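Local atomic coordinates of HutD family protein (PDB entry 1YLL), a protein that is of unknown function but belongs to the HutD family of the cupin clan, with a fold built from beta-barrels. Residues A139-I153 and L182-D196. Residues are numbered along the deposited sequence; the frame is centred on the assembly and turned at random.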
ATOM      1  N   ALA D 139      -7.408  -5.513 -18.424  1.00 18.18           N
ATOM      2  CA  ALA D 139      -7.051  -4.511 -19.429  1.00 18.30           C
ATOM      3  C   ALA D 139      -5.565  -4.240 -19.430  1.00 19.08           C
ATOM      4  O   ALA D 139      -4.935  -4.088 -18.365  1.00 20.73           O
ATOM      5  CB  ALA D 139      -7.811  -3.208 -19.187  1.00 17.15           C
ATOM      6  N   SER D 140      -5.025  -4.144 -20.637  1.00 19.43           N
ATOM      7  CA  SER D 140      -3.605  -3.893 -20.829  1.00 21.47           C
ATOM      8  C   SER D 140      -3.262  -2.431 -20.618  1.00 19.73           C
ATOM      9  O   SER D 140      -2.141  -2.101 -20.252  1.00 19.37           O
ATOM     10  CB  SER D 140      -3.191  -4.314 -22.231  1.00 24.47           C
ATOM     11  OG  SER D 140      -3.865  -3.553 -23.203  1.00 32.16           O
ATOM     12  N   THR D 141      -4.224  -1.544 -20.876  1.00 17.18           N
ATOM     13  CA  THR D 141      -3.970  -0.126 -20.648  1.00 17.39           C
ATOM     14  C   THR D 141      -4.992   0.470 -19.694  1.00 16.28           C
ATOM     15  O   THR D 141      -6.196   0.236 -19.858  1.00 16.93           O
ATOM     16  CB  THR D 141      -4.007   0.666 -21.962  1.00 20.02           C
ATOM     17  OG1 THR D 141      -2.867   0.315 -22.762  1.00 24.24           O
ATOM     18  CG2 THR D 141      -3.971   2.178 -21.680  1.00 18.28           C
ATOM     19  N   LEU D 142      -4.513   1.170 -18.669  1.00 14.70           N
ATOM     20  CA  LEU D 142      -5.397   1.861 -17.739  1.00 15.58           C
ATOM     21  C   LEU D 142      -5.008   3.338 -17.636  1.00 15.25           C
ATOM     22  O   LEU D 142      -3.858   3.675 -17.392  1.00 15.46           O
ATOM     23  CB  LEU D 142      -5.397   1.231 -16.326  1.00 15.36           C
ATOM     24  CG  LEU D 142      -6.060   2.126 -15.242  1.00 16.95           C
ATOM     25  CD1 LEU D 142      -7.564   2.230 -15.497  1.00 18.44           C
ATOM     26  CD2 LEU D 142      -5.848   1.586 -13.841  1.00 15.55           C
ATOM     27  N   LEU D 143      -5.975   4.228 -17.862  1.00 12.81           N
ATOM     28  CA  LEU D 143      -5.742   5.642 -17.684  1.00 13.91           C
ATOM     29  C   LEU D 143      -6.687   5.976 -16.522  1.00 13.43           C
ATOM     30  O   LEU D 143      -7.893   5.720 -16.589  1.00 14.92           O
ATOM     31  CB  LEU D 143      -6.144   6.425 -18.944  1.00 14.54           C
ATOM     32  CG  LEU D 143      -5.389   5.982 -20.196  1.00 19.81           C
ATOM     33  CD1 LEU D 143      -6.025   6.570 -21.451  1.00 22.55           C
ATOM     34  CD2 LEU D 143      -3.946   6.415 -20.033  1.00 23.26           C
ATOM     35  N   LEU D 144      -6.153   6.502 -15.420  1.00 11.46           N
ATOM     36  CA  LEU D 144      -7.009   6.809 -14.271  1.00 13.78           C
ATOM     37  C   LEU D 144      -6.880   8.307 -13.995  1.00 14.75           C
ATOM     38  O   LEU D 144      -5.859   8.771 -13.492  1.00 13.63           O
ATOM     39  CB  LEU D 144      -6.563   5.971 -13.051  1.00 13.05           C
ATOM     40  CG  LEU D 144      -7.462   5.933 -11.824  1.00 17.71           C
ATOM     41  CD1 LEU D 144      -7.537   7.304 -11.210  1.00 19.70           C
ATOM     42  CD2 LEU D 144      -8.872   5.442 -12.184  1.00 16.49           C
ATOM     43  N   PHE D 145      -7.907   9.062 -14.381  1.00 13.01           N
ATOM     44  CA  PHE D 145      -7.906  10.510 -14.269  1.00 13.66           C
ATOM     45  C   PHE D 145      -8.573  10.957 -12.983  1.00 13.16           C
ATOM     46  O   PHE D 145      -9.661  10.512 -12.690  1.00 12.69           O
ATOM     47  CB  PHE D 145      -8.693  11.087 -15.441  1.00 14.15           C
ATOM     48  CG  PHE D 145      -8.858  12.585 -15.390  1.00 11.21           C
ATOM     49  CD1 PHE D 145      -7.827  13.422 -15.779  1.00 12.88           C
ATOM     50  CD2 PHE D 145     -10.076  13.143 -14.968  1.00 13.57           C
ATOM     51  CE1 PHE D 145      -7.991  14.811 -15.761  1.00 13.27           C
ATOM     52  CE2 PHE D 145     -10.257  14.543 -14.948  1.00 14.69           C
ATOM     53  CZ  PHE D 145      -9.234  15.362 -15.338  1.00 14.10           C
ATOM     54  N   ALA D 146      -7.913  11.812 -12.195  1.00 15.41           N
ATOM     55  CA  ALA D 146      -8.521  12.295 -10.954  1.00 15.70           C
ATOM     56  C   ALA D 146      -9.122  13.668 -11.183  1.00 16.46           C
ATOM     57  O   ALA D 146      -8.398  14.579 -11.567  1.00 19.80           O
ATOM     58  CB  ALA D 146      -7.452  12.394  -9.845  1.00 18.81           C
ATOM     59  N   GLN D 147     -10.425  13.834 -10.977  1.00 18.03           N
ATOM     60  CA  GLN D 147     -10.997  15.170 -11.158  1.00 18.62           C
ATOM     61  C   GLN D 147     -10.696  15.976  -9.884  1.00 21.51           C
ATOM     62  O   GLN D 147     -10.366  17.165  -9.929  1.00 22.55           O
ATOM     63  CB  GLN D 147     -12.497  15.117 -11.365  1.00 19.95           C
ATOM     64  CG  GLN D 147     -13.032  16.508 -11.539  1.00 21.88           C
ATOM     65  CD  GLN D 147     -14.516  16.569 -11.593  1.00 23.68           C
ATOM     66  OE1 GLN D 147     -15.210  15.653 -11.148  1.00 26.96           O
ATOM     67  NE2 GLN D 147     -15.033  17.673 -12.123  1.00 25.88           N
ATOM     68  N   GLN D 148     -10.819  15.310  -8.749  1.00 20.93           N
ATOM     69  CA  GLN D 148     -10.555  15.957  -7.466  1.00 24.06           C
ATOM     70  C   GLN D 148      -9.259  15.420  -6.843  1.00 25.04           C
ATOM     71  O   GLN D 148      -8.802  14.334  -7.173  1.00 23.58           O
ATOM     72  CB  GLN D 148     -11.776  15.775  -6.573  1.00 27.30           C
ATOM     73  CG  GLN D 148     -12.985  16.481  -7.187  1.00 29.38           C
ATOM     74  CD  GLN D 148     -14.311  16.014  -6.662  1.00 33.48           C
ATOM     75  OE1 GLN D 148     -15.251  16.808  -6.530  1.00 39.59           O
ATOM     76  NE2 GLN D 148     -14.421  14.727  -6.380  1.00 33.71           N
ATOM     77  N   ASP D 149      -8.662  16.205  -5.955  1.00 25.69           N
ATOM     78  CA  ASP D 149      -7.391  15.837  -5.338  1.00 26.85           C
ATOM     79  C   ASP D 149      -7.447  14.764  -4.249  1.00 25.82           C
ATOM     80  O   ASP D 149      -8.485  14.522  -3.647  1.00 26.19           O
ATOM     81  CB  ASP D 149      -6.747  17.099  -4.739  1.00 32.30           C
ATOM     82  CG  ASP D 149      -5.257  16.944  -4.516  1.00 34.21           C
ATOM     83  OD1 ASP D 149      -4.827  15.880  -4.031  1.00 40.75           O
ATOM     84  OD2 ASP D 149      -4.501  17.881  -4.832  1.00 39.89           O
ATOM     85  N   GLY D 150      -6.311  14.120  -4.026  1.00 26.28           N
ATOM     86  CA  GLY D 150      -6.192  13.167  -2.943  1.00 26.32           C
ATOM     87  C   GLY D 150      -6.330  11.684  -3.170  1.00 26.67           C
ATOM     88  O   GLY D 150      -6.412  10.933  -2.190  1.00 26.92           O
ATOM     89  N   VAL D 151      -6.330  11.236  -4.423  1.00 23.55           N
ATOM     90  CA  VAL D 151      -6.479   9.809  -4.654  1.00 22.51           C
ATOM     91  C   VAL D 151      -5.181   9.040  -4.718  1.00 21.53           C
ATOM     92  O   VAL D 151      -4.320   9.295  -5.570  1.00 26.51           O
ATOM     93  CB  VAL D 151      -7.272   9.528  -5.949  1.00 22.27           C
ATOM     94  CG1 VAL D 151      -7.383   8.013  -6.178  1.00 20.00           C
ATOM     95  CG2 VAL D 151      -8.672  10.133  -5.832  1.00 19.92           C
ATOM     96  N   ALA D 152      -5.041   8.080  -3.810  1.00 21.29           N
ATOM     97  CA  ALA D 152      -3.858   7.240  -3.774  1.00 20.20           C
ATOM     98  C   ALA D 152      -4.181   5.934  -4.505  1.00 18.22           C
ATOM     99  O   ALA D 152      -5.257   5.375  -4.334  1.00 17.97           O
ATOM    100  CB  ALA D 152      -3.442   6.955  -2.331  1.00 23.43           C
ATOM    101  N   ILE D 153      -3.227   5.452  -5.287  1.00 18.96           N
ATOM    102  CA  ILE D 153      -3.424   4.237  -6.067  1.00 22.01           C
ATOM    103  C   ILE D 153      -2.450   3.127  -5.723  1.00 21.49           C
ATOM    104  O   ILE D 153      -1.251   3.362  -5.571  1.00 23.53           O
ATOM    105  CB  ILE D 153      -3.204   4.479  -7.579  1.00 23.66           C
ATOM    106  CG1 ILE D 153      -3.979   5.695  -8.059  1.00 24.96           C
ATOM    107  CG2 ILE D 153      -3.647   3.251  -8.363  1.00 25.80           C
ATOM    108  CD1 ILE D 153      -3.660   6.073  -9.516  1.00 26.94           C
ATOM    109  N   LEU D 182      -7.990   2.128  -4.961  1.00 15.26           N
ATOM    110  CA  LEU D 182      -7.840   3.564  -4.825  1.00 15.63           C
ATOM    111  C   LEU D 182      -8.310   3.939  -3.436  1.00 16.16           C
ATOM    112  O   LEU D 182      -9.273   3.370  -2.914  1.00 14.99           O
ATOM    113  CB  LEU D 182      -8.718   4.305  -5.827  1.00 17.26           C
ATOM    114  CG  LEU D 182      -8.545   3.872  -7.282  1.00 17.47           C
ATOM    115  CD1 LEU D 182      -9.542   4.664  -8.115  1.00 19.81           C
ATOM    116  CD2 LEU D 182      -7.165   4.104  -7.761  1.00 20.34           C
ATOM    117  N   THR D 183      -7.644   4.923  -2.855  1.00 19.42           N
ATOM    118  CA  THR D 183      -8.025   5.384  -1.538  1.00 21.13           C
ATOM    119  C   THR D 183      -8.019   6.913  -1.510  1.00 21.09           C
ATOM    120  O   THR D 183      -7.266   7.552  -2.247  1.00 20.95           O
ATOM    121  CB  THR D 183      -7.067   4.825  -0.491  1.00 23.38           C
ATOM    122  OG1 THR D 183      -7.442   5.323   0.794  1.00 33.08           O
ATOM    123  CG2 THR D 183      -5.663   5.232  -0.801  1.00 24.23           C
ATOM    124  N   ALA D 184      -8.902   7.496  -0.705  1.00 23.31           N
ATOM    125  CA  ALA D 184      -8.970   8.948  -0.593  1.00 26.48           C
ATOM    126  C   ALA D 184      -9.512   9.360   0.780  1.00 29.43           C
ATOM    127  O   ALA D 184     -10.370   8.690   1.328  1.00 31.43           O
ATOM    128  CB  ALA D 184      -9.862   9.503  -1.695  1.00 27.56           C
ATOM    129  N   HIS D 185      -9.007  10.461   1.332  1.00 33.44           N
ATOM    130  CA  HIS D 185      -9.471  10.951   2.637  1.00 35.44           C
ATOM    131  C   HIS D 185     -10.800  11.687   2.495  1.00 35.25           C
ATOM    132  O   HIS D 185     -11.756  11.429   3.241  1.00 35.96           O
ATOM    133  CB  HIS D 185      -8.425  11.880   3.250  1.00 39.58           C
ATOM    134  CG  HIS D 185      -7.231  11.165   3.803  1.00 44.00           C
ATOM    135  ND1 HIS D 185      -6.627  10.108   3.153  1.00 47.00           N
ATOM    136  CD2 HIS D 185      -6.520  11.364   4.937  1.00 45.69           C
ATOM    137  CE1 HIS D 185      -5.594   9.688   3.864  1.00 48.56           C
ATOM    138  NE2 HIS D 185      -5.507  10.434   4.950  1.00 47.24           N
ATOM    139  N   GLU D 186     -10.840  12.619   1.550  1.00 31.79           N
ATOM    140  CA  GLU D 186     -12.035  13.392   1.246  1.00 30.08           C
ATOM    141  C   GLU D 186     -12.488  12.721  -0.056  1.00 28.23           C
ATOM    142  O   GLU D 186     -11.639  12.371  -0.881  1.00 30.84           O
ATOM    143  CB  GLU D 186     -11.651  14.866   1.020  1.00 31.36           C
ATOM    144  CG  GLU D 186     -12.741  15.812   0.468  1.00 36.43           C
ATOM    145  CD  GLU D 186     -13.833  16.203   1.473  1.00 37.74           C
ATOM    146  OE1 GLU D 186     -13.510  16.496   2.645  1.00 39.12           O
ATOM    147  OE2 GLU D 186     -15.022  16.249   1.077  1.00 39.50           O
ATOM    148  N   PRO D 187     -13.806  12.485  -0.231  1.00 26.31           N
ATOM    149  CA  PRO D 187     -14.326  11.845  -1.447  1.00 23.37           C
ATOM    150  C   PRO D 187     -13.833  12.510  -2.713  1.00 22.82           C
ATOM    151  O   PRO D 187     -13.821  13.744  -2.829  1.00 23.68           O
ATOM    152  CB  PRO D 187     -15.826  11.956  -1.272  1.00 25.79           C
ATOM    153  CG  PRO D 187     -15.959  11.708   0.218  1.00 25.89           C
ATOM    154  CD  PRO D 187     -14.864  12.589   0.789  1.00 24.47           C
ATOM    155  N   ALA D 188     -13.433  11.698  -3.680  1.00 21.75           N
ATOM    156  CA  ALA D 188     -12.900  12.263  -4.901  1.00 18.87           C
ATOM    157  C   ALA D 188     -13.362  11.436  -6.069  1.00 17.94           C
ATOM    158  O   ALA D 188     -13.364  10.201  -6.025  1.00 17.63           O
ATOM    159  CB  ALA D 188     -11.386  12.297  -4.850  1.00 21.16           C
ATOM    160  N   TRP D 189     -13.780  12.151  -7.107  1.00 18.53           N
ATOM    161  CA  TRP D 189     -14.241  11.536  -8.329  1.00 16.46           C
ATOM    162  C   TRP D 189     -13.058  11.274  -9.227  1.00 14.35           C
ATOM    163  O   TRP D 189     -12.179  12.127  -9.363  1.00 17.48           O
ATOM    164  CB  TRP D 189     -15.206  12.483  -9.047  1.00 18.02           C
ATOM    165  CG  TRP D 189     -16.613  12.444  -8.547  1.00 21.45           C
ATOM    166  CD1 TRP D 189     -17.229  13.355  -7.702  1.00 21.34           C
ATOM    167  CD2 TRP D 189     -17.594  11.457  -8.853  1.00 20.00           C
ATOM    168  NE1 TRP D 189     -18.529  12.984  -7.477  1.00 19.88           N
ATOM    169  CE2 TRP D 189     -18.784  11.824  -8.168  1.00 20.29           C
ATOM    170  CE3 TRP D 189     -17.592  10.286  -9.639  1.00 18.62           C
ATOM    171  CZ2 TRP D 189     -19.955  11.066  -8.248  1.00 20.28           C
ATOM    172  CZ3 TRP D 189     -18.745   9.534  -9.713  1.00 19.73           C
ATOM    173  CH2 TRP D 189     -19.924   9.923  -9.022  1.00 20.06           C
ATOM    174  N   VAL D 190     -13.048  10.089  -9.829  1.00 13.34           N
ATOM    175  CA  VAL D 190     -12.008   9.689 -10.785  1.00 13.37           C
ATOM    176  C   VAL D 190     -12.692   9.086 -11.997  1.00 11.28           C
ATOM    177  O   VAL D 190     -13.840   8.681 -11.916  1.00 13.48           O
ATOM    178  CB  VAL D 190     -11.025   8.609 -10.190  1.00 13.00           C
ATOM    179  CG1 VAL D 190     -10.313   9.165  -8.943  1.00 16.02           C
ATOM    180  CG2 VAL D 190     -11.766   7.383  -9.803  1.00 12.70           C
ATOM    181  N   CYS D 191     -11.993   9.064 -13.137  1.00 10.95           N
ATOM    182  CA  CYS D 191     -12.553   8.435 -14.322  1.00 12.38           C
ATOM    183  C   CYS D 191     -11.559   7.357 -14.712  1.00  9.21           C
ATOM    184  O   CYS D 191     -10.374   7.641 -14.987  1.00 12.65           O
ATOM    185  CB  CYS D 191     -12.728   9.434 -15.434  1.00 10.39           C
ATOM    186  SG  CYS D 191     -13.700   8.710 -16.825  1.00 13.34           S
ATOM    187  N   ALA D 192     -12.037   6.123 -14.688  1.00 12.26           N
ATOM    188  CA  ALA D 192     -11.222   4.971 -15.022  1.00  9.85           C
ATOM    189  C   ALA D 192     -11.479   4.652 -16.492  1.00 11.19           C
ATOM    190  O   ALA D 192     -12.611   4.323 -16.851  1.00 11.76           O
ATOM    191  CB  ALA D 192     -11.629   3.798 -14.158  1.00 13.39           C
ATOM    192  N   VAL D 193     -10.427   4.725 -17.300  1.00 11.22           N
ATOM    193  CA  VAL D 193     -10.526   4.430 -18.741  1.00 10.98           C
ATOM    194  C   VAL D 193      -9.644   3.199 -19.018  1.00 11.13           C
ATOM    195  O   VAL D 193      -8.452   3.235 -18.725  1.00 13.61           O
ATOM    196  CB  VAL D 193     -10.031   5.620 -19.572  1.00 12.78           C
ATOM    197  CG1 VAL D 193     -10.056   5.259 -21.068  1.00 14.64           C
ATOM    198  CG2 VAL D 193     -10.961   6.807 -19.357  1.00 14.40           C
ATOM    199  N   GLU D 194     -10.220   2.126 -19.567  1.00 10.90           N
ATOM    200  CA  GLU D 194      -9.435   0.921 -19.836  1.00 12.55           C
ATOM    201  C   GLU D 194      -9.531   0.627 -21.315  1.00 13.82           C
ATOM    202  O   GLU D 194     -10.608   0.749 -21.905  1.00 14.21           O
ATOM    203  CB  GLU D 194      -9.937  -0.248 -18.961  1.00 15.03           C
ATOM    204  CG  GLU D 194      -9.796   0.134 -17.471  1.00 19.28           C
ATOM    205  CD  GLU D 194     -10.609  -0.704 -16.497  1.00 25.05           C
ATOM    206  OE1 GLU D 194     -11.244  -0.105 -15.561  1.00 26.21           O
ATOM    207  OE2 GLU D 194     -10.585  -1.941 -16.646  1.00 24.76           O
ATOM    208  N   LEU D 195      -8.394   0.272 -21.897  1.00 14.91           N
ATOM    209  CA  LEU D 195      -8.311  -0.016 -23.319  1.00 14.99           C
ATOM    210  C   LEU D 195      -7.561  -1.333 -23.527  1.00 18.84           C
ATOM    211  O   LEU D 195      -6.694  -1.696 -22.735  1.00 17.90           O
ATOM    212  CB  LEU D 195      -7.533   1.112 -24.019  1.00 17.87           C
ATOM    213  CG  LEU D 195      -8.242   2.481 -24.028  1.00 16.75           C
ATOM    214  CD1 LEU D 195      -7.253   3.620 -23.828  1.00 14.31           C
ATOM    215  CD2 LEU D 195      -8.932   2.652 -25.356  1.00 20.08           C
ATOM    216  N   ASP D 196      -7.942  -2.042 -24.580  1.00 19.25           N
ATOM    217  CA  ASP D 196      -7.267  -3.271 -24.976  1.00 20.26           C
ATOM    218  C   ASP D 196      -7.114  -3.183 -26.472  1.00 20.91           C
ATOM    219  O   ASP D 196      -7.961  -2.618 -27.159  1.00 23.76           O
ATOM    220  CB  ASP D 196      -8.070  -4.492 -24.595  1.00 22.00           C
ATOM    221  CG  ASP D 196      -7.747  -4.961 -23.198  1.00 25.59           C
ATOM    222  OD1 ASP D 196      -6.548  -5.195 -22.929  1.00 26.23           O
ATOM    223  OD2 ASP D 196      -8.688  -5.099 -22.397  1.00 28.00           O
TER
HETATM  224  O   HOH W   1     -10.426  -5.062 -17.499  1.00 29.49           O
HETATM  225  O   HOH W   2      -4.503  -5.397 -24.909  1.00 35.38           O
HETATM  226  O   HOH W   3      -9.010  13.057  -1.506  1.00 39.04           O
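Leu143 and Val193 sit opposite each other in the middle of an antiparallel ladder that joins 141-146 to 187-196, and their backbones exchange two hydrogen bonds, the one from Leu143 N to Val193 O being 2.8 Å long and nearly straight at 176°. Past the loop 147-150 the first segment pairs again, 151-153 with 182-184, and the second segment turns its corner at His185 and Glu186; the register is shifted by one residue. The two ladders belong to different sheets, and between them apolar side chains meet. Leu144 is one. From CB its chain runs with CG anti to the backbone N (chi1 -169°), and the two methyls part: CD1 reaches Val190 CB at 3.9 Å, while CD2 lies 3.8 Å from Ala192 CB and also approaches Leu182 CD1 on the second ladder. Ala192, with no more than a methyl, lets CD2 lie close against its backbone as well. Val151 bridges the ladders likewise, its CG2 meeting Ala188 CB and Val190 CG1, each at 3.6 Å, and its CG1 turned to Leu182 CB. On the other face, Leu143 and Leu195 pack on Trp42, and Phe145 stacks on Phe111. At the far end, Asp196 OD1 accepts a hydrogen bond from Ser140 N, 2.9 Å away and above the carboxylate plane. Glu194 lays its CG beside Leu142 CD1 before its carboxylate pairs with Arg123 of the second subunit. Apolar branches thus line the space between the two sheets, consistent with the beta-barrel architecture, while carboxylates finish the ladder's end and reach the subunit interface.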